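Local coordinates for protein PspGI restriction endonuclease (PDB 3BM3) that binds its DNA site with base flipping and probably cuts it as a type II site-specific endonuclease of the EcoRII C-terminal (PDDEXK) family, at residues F64-Y67 / K68-K72. The protein carries 2 engineered substitutions. Residues are numbered along the deposited sequence; the frame is centred on the assembly and turned at random.
Sequences FEIY and KEYEK. With nucleotides of chain A.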
ATOM      1  N   PHE C  64       2.380   9.779  20.069  1.00 14.36           N
ATOM      2  CA  PHE C  64       3.483   8.821  19.738  1.00 14.94           C
ATOM      3  C   PHE C  64       4.451   8.693  20.916  1.00 14.94           C
ATOM      4  O   PHE C  64       4.848   7.602  21.316  1.00 14.39           O
ATOM      5  CB  PHE C  64       4.211   9.256  18.494  1.00 15.47           C
ATOM      6  CG  PHE C  64       5.209   8.254  17.980  1.00 17.08           C
ATOM      7  CD1 PHE C  64       5.067   6.902  18.238  1.00 15.36           C
ATOM      8  CD2 PHE C  64       6.242   8.659  17.151  1.00 22.06           C
ATOM      9  CE1 PHE C  64       5.956   5.987  17.764  1.00 16.51           C
ATOM     10  CE2 PHE C  64       7.145   7.723  16.645  1.00 22.79           C
ATOM     11  CZ  PHE C  64       6.982   6.369  16.959  1.00 19.98           C
ATOM     12  N   GLU C  65       4.815   9.813  21.501  1.00 14.55           N
ATOM     13  CA  GLU C  65       5.675   9.778  22.666  1.00 15.35           C
ATOM     14  C   GLU C  65       5.063   8.966  23.820  1.00 14.14           C
ATOM     15  O   GLU C  65       5.753   8.156  24.460  1.00 14.78           O
ATOM     16  CB  GLU C  65       6.020  11.205  23.106  1.00 15.61           C
ATOM     17  CG  GLU C  65       6.508  11.338  24.495  1.00 21.36           C
ATOM     18  CD  GLU C  65       6.225  12.737  25.031  1.00 27.11           C
ATOM     19  OE1 GLU C  65       6.335  13.700  24.233  1.00 31.51           O
ATOM     20  OE2 GLU C  65       5.859  12.837  26.230  1.00 34.40           O
ATOM     21  N   ILE C  66       3.775   9.138  24.078  1.00 13.02           N
ATOM     22  CA  ILE C  66       3.103   8.372  25.101  1.00 12.91           C
ATOM     23  C   ILE C  66       3.106   6.897  24.742  1.00 12.67           C
ATOM     24  O   ILE C  66       3.454   6.039  25.577  1.00 12.99           O
ATOM     25  CB  ILE C  66       1.662   8.885  25.332  1.00 13.78           C
ATOM     26  CG1 ILE C  66       1.757  10.258  26.002  1.00 13.20           C
ATOM     27  CG2 ILE C  66       0.873   7.962  26.225  1.00 13.29           C
ATOM     28  CD1 ILE C  66       0.455  11.033  25.973  1.00 16.00           C
ATOM     29  N   TYR C  67       2.720   6.613  23.507  1.00 12.40           N
ATOM     30  CA  TYR C  67       2.764   5.249  23.010  1.00 11.87           C
ATOM     31  C   TYR C  67       4.157   4.655  23.300  1.00 13.17           C
ATOM     32  O   TYR C  67       4.290   3.553  23.792  1.00 12.63           O
ATOM     33  CB  TYR C  67       2.500   5.222  21.502  1.00 12.59           C
ATOM     34  CG  TYR C  67       2.852   3.874  20.978  1.00  9.86           C
ATOM     35  CD1 TYR C  67       1.959   2.827  21.100  1.00 12.14           C
ATOM     36  CD2 TYR C  67       4.126   3.630  20.466  1.00 12.39           C
ATOM     37  CE1 TYR C  67       2.331   1.556  20.679  1.00 11.19           C
ATOM     38  CE2 TYR C  67       4.498   2.408  20.048  1.00 10.69           C
ATOM     39  CZ  TYR C  67       3.605   1.369  20.168  1.00 13.67           C
ATOM     40  OH  TYR C  67       4.008   0.137  19.792  1.00 12.71           O
ATOM     41  N   LYS C  68       5.205   5.376  22.945  1.00 13.34           N
ATOM     42  CA  LYS C  68       6.548   4.787  23.098  1.00 14.62           C
ATOM     43  C   LYS C  68       6.902   4.509  24.542  1.00 14.60           C
ATOM     44  O   LYS C  68       7.615   3.558  24.836  1.00 13.36           O
ATOM     45  CB  LYS C  68       7.596   5.659  22.454  1.00 16.07           C
ATOM     46  CG  LYS C  68       7.504   5.609  20.953  1.00 17.33           C
ATOM     47  CD  LYS C  68       8.684   6.261  20.278  1.00 23.40           C
ATOM     48  CE  LYS C  68       8.672   7.757  20.447  1.00 27.32           C
ATOM     49  NZ  LYS C  68       9.664   8.410  19.547  1.00 28.89           N
ATOM     50  N   GLU C  69       6.424   5.352  25.449  1.00 14.36           N
ATOM     51  CA  GLU C  69       6.627   5.112  26.864  1.00 15.65           C
ATOM     52  C   GLU C  69       5.947   3.834  27.282  1.00 14.67           C
ATOM     53  O   GLU C  69       6.505   3.041  28.033  1.00 14.77           O
ATOM     54  CB  GLU C  69       6.082   6.269  27.699  1.00 16.67           C
ATOM     55  CG  GLU C  69       6.840   7.582  27.507  1.00 21.96           C
ATOM     56  CD  GLU C  69       6.222   8.732  28.309  1.00 26.94           C
ATOM     57  OE1 GLU C  69       6.157   8.613  29.550  1.00 30.57           O
ATOM     58  OE2 GLU C  69       5.818   9.769  27.706  1.00 33.71           O
ATOM     59  N   TYR C  70       4.732   3.629  26.808  1.00 13.46           N
ATOM     60  CA  TYR C  70       4.025   2.381  27.089  1.00 13.24           C
ATOM     61  C   TYR C  70       4.716   1.198  26.434  1.00 12.64           C
ATOM     62  O   TYR C  70       4.875   0.151  27.041  1.00 12.72           O
ATOM     63  CB  TYR C  70       2.593   2.454  26.618  1.00 13.97           C
ATOM     64  CG  TYR C  70       1.702   3.345  27.451  1.00 13.48           C
ATOM     65  CD1 TYR C  70       1.884   3.481  28.826  1.00 16.59           C
ATOM     66  CD2 TYR C  70       0.651   4.049  26.871  1.00 16.46           C
ATOM     67  CE1 TYR C  70       1.056   4.298  29.576  1.00 15.92           C
ATOM     68  CE2 TYR C  70      -0.168   4.859  27.616  1.00 15.95           C
ATOM     69  CZ  TYR C  70       0.019   4.963  28.967  1.00 17.81           C
ATOM     70  OH  TYR C  70      -0.790   5.758  29.754  1.00 19.77           O
ATOM     71  N   GLU C  71       5.147   1.387  25.199  1.00 12.21           N
ATOM     72  CA  GLU C  71       5.849   0.325  24.468  1.00 12.98           C
ATOM     73  C   GLU C  71       7.080  -0.104  25.259  1.00 12.84           C
ATOM     74  O   GLU C  71       7.390  -1.279  25.347  1.00 11.76           O
ATOM     75  CB  GLU C  71       6.294   0.855  23.123  1.00 13.41           C
ATOM     76  CG  GLU C  71       6.869  -0.193  22.208  1.00 14.65           C
ATOM     77  CD  GLU C  71       7.386   0.391  20.929  1.00 14.08           C
ATOM     78  OE1 GLU C  71       8.449   1.035  20.971  1.00 15.61           O
ATOM     79  OE2 GLU C  71       6.731   0.218  19.892  1.00 14.85           O
ATOM     80  N   LYS C  72       7.788   0.869  25.835  1.00 12.64           N
ATOM     81  CA  LYS C  72       9.012   0.602  26.599  1.00 13.34           C
ATOM     82  C   LYS C  72       8.675  -0.205  27.835  1.00 12.47           C
ATOM     83  O   LYS C  72       9.351  -1.180  28.172  1.00 12.51           O
ATOM     84  CB  LYS C  72       9.665   1.914  26.996  1.00 13.92           C
ATOM     85  CG  LYS C  72      10.929   1.753  27.788  1.00 17.13           C
ATOM     86  CD  LYS C  72      11.592   3.106  27.974  1.00 21.03           C
ATOM     87  CE  LYS C  72      12.798   2.993  28.864  1.00 25.90           C
ATOM     88  NZ  LYS C  72      13.768   2.017  28.299  1.00 28.44           N
TER
ATOM     89  P    DA A   6       3.769   5.645   8.895  1.00  9.97           P
ATOM     90  OP1  DA A   6       3.084   6.769   8.197  1.00 11.65           O
ATOM     91  OP2  DA A   6       5.232   5.736   9.156  1.00 10.94           O
ATOM     92  O5'  DA A   6       2.985   5.427  10.261  1.00  9.88           O
ATOM     93  C5'  DA A   6       3.531   4.600  11.276  1.00 10.56           C
ATOM     94  C4'  DA A   6       4.375   5.442  12.197  1.00 12.85           C
ATOM     95  O4'  DA A   6       3.546   6.285  13.032  1.00 11.58           O
ATOM     96  C3'  DA A   6       5.258   4.637  13.149  1.00 14.21           C
ATOM     97  O3'  DA A   6       6.583   5.142  13.046  1.00 15.22           O
ATOM     98  C2'  DA A   6       4.670   4.924  14.519  1.00 17.75           C
ATOM     99  C1'  DA A   6       4.126   6.318  14.321  1.00 18.15           C
ATOM    100  N9   DA A   6       3.101   6.744  15.274  1.00 14.29           N
ATOM    101  C8   DA A   6       2.583   8.008  15.382  1.00 16.26           C
ATOM    102  N7   DA A   6       1.690   8.136  16.329  1.00 16.01           N
ATOM    103  C5   DA A   6       1.606   6.868  16.882  1.00 13.82           C
ATOM    104  C6   DA A   6       0.837   6.352  17.936  1.00 18.67           C
ATOM    105  N6   DA A   6      -0.032   7.083  18.641  1.00 17.21           N
ATOM    106  N1   DA A   6       0.993   5.048  18.248  1.00 17.90           N
ATOM    107  C2   DA A   6       1.868   4.322  17.539  1.00 17.28           C
ATOM    108  N3   DA A   6       2.649   4.694  16.527  1.00 16.96           N
ATOM    109  C4   DA A   6       2.469   5.997  16.243  1.00 14.49           C
TER
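K68 folds over one face of the F64 ring, one helical turn away. Its CE sits 4.0 Å from the ring centroid and 5° off the normal, a CH-pi contact. NZ lies over the same face, 4.3 Å from the centroid, a cation-pi contact. A bend at chi3 (-70°) turns the lysine chain back across the ring. The opposite face packs on DA6 of chain A, F64 CD1 approaching the base atom C4 to 3.4 Å, sandwiching the phenyl group between adenine and lysine. That base also reaches one face of the Y67 ring, its N1 lying 3.5 Å from Y67 CG, consistent with a flipped-out base but not proof of one. Y67 OH donates to E71 OE2 (2.7 Å) from the anti side, 29° out of the carboxylate plane, and R96 pairs with the same oxygen. A leucine in place of Y67 would probably leave the adenine less well packed on this side and E71 OE2 without its tyrosine donor. I66 CG2 packs against Y70 CE2 at 3.6 Å. In helix 52-80 the N-H groups of K68-E71 bond to the carbonyls of F64-Y67, i+4 to i; I66 and Y70 lean on helix 20-31, Y67 and E71 on helix 85-115.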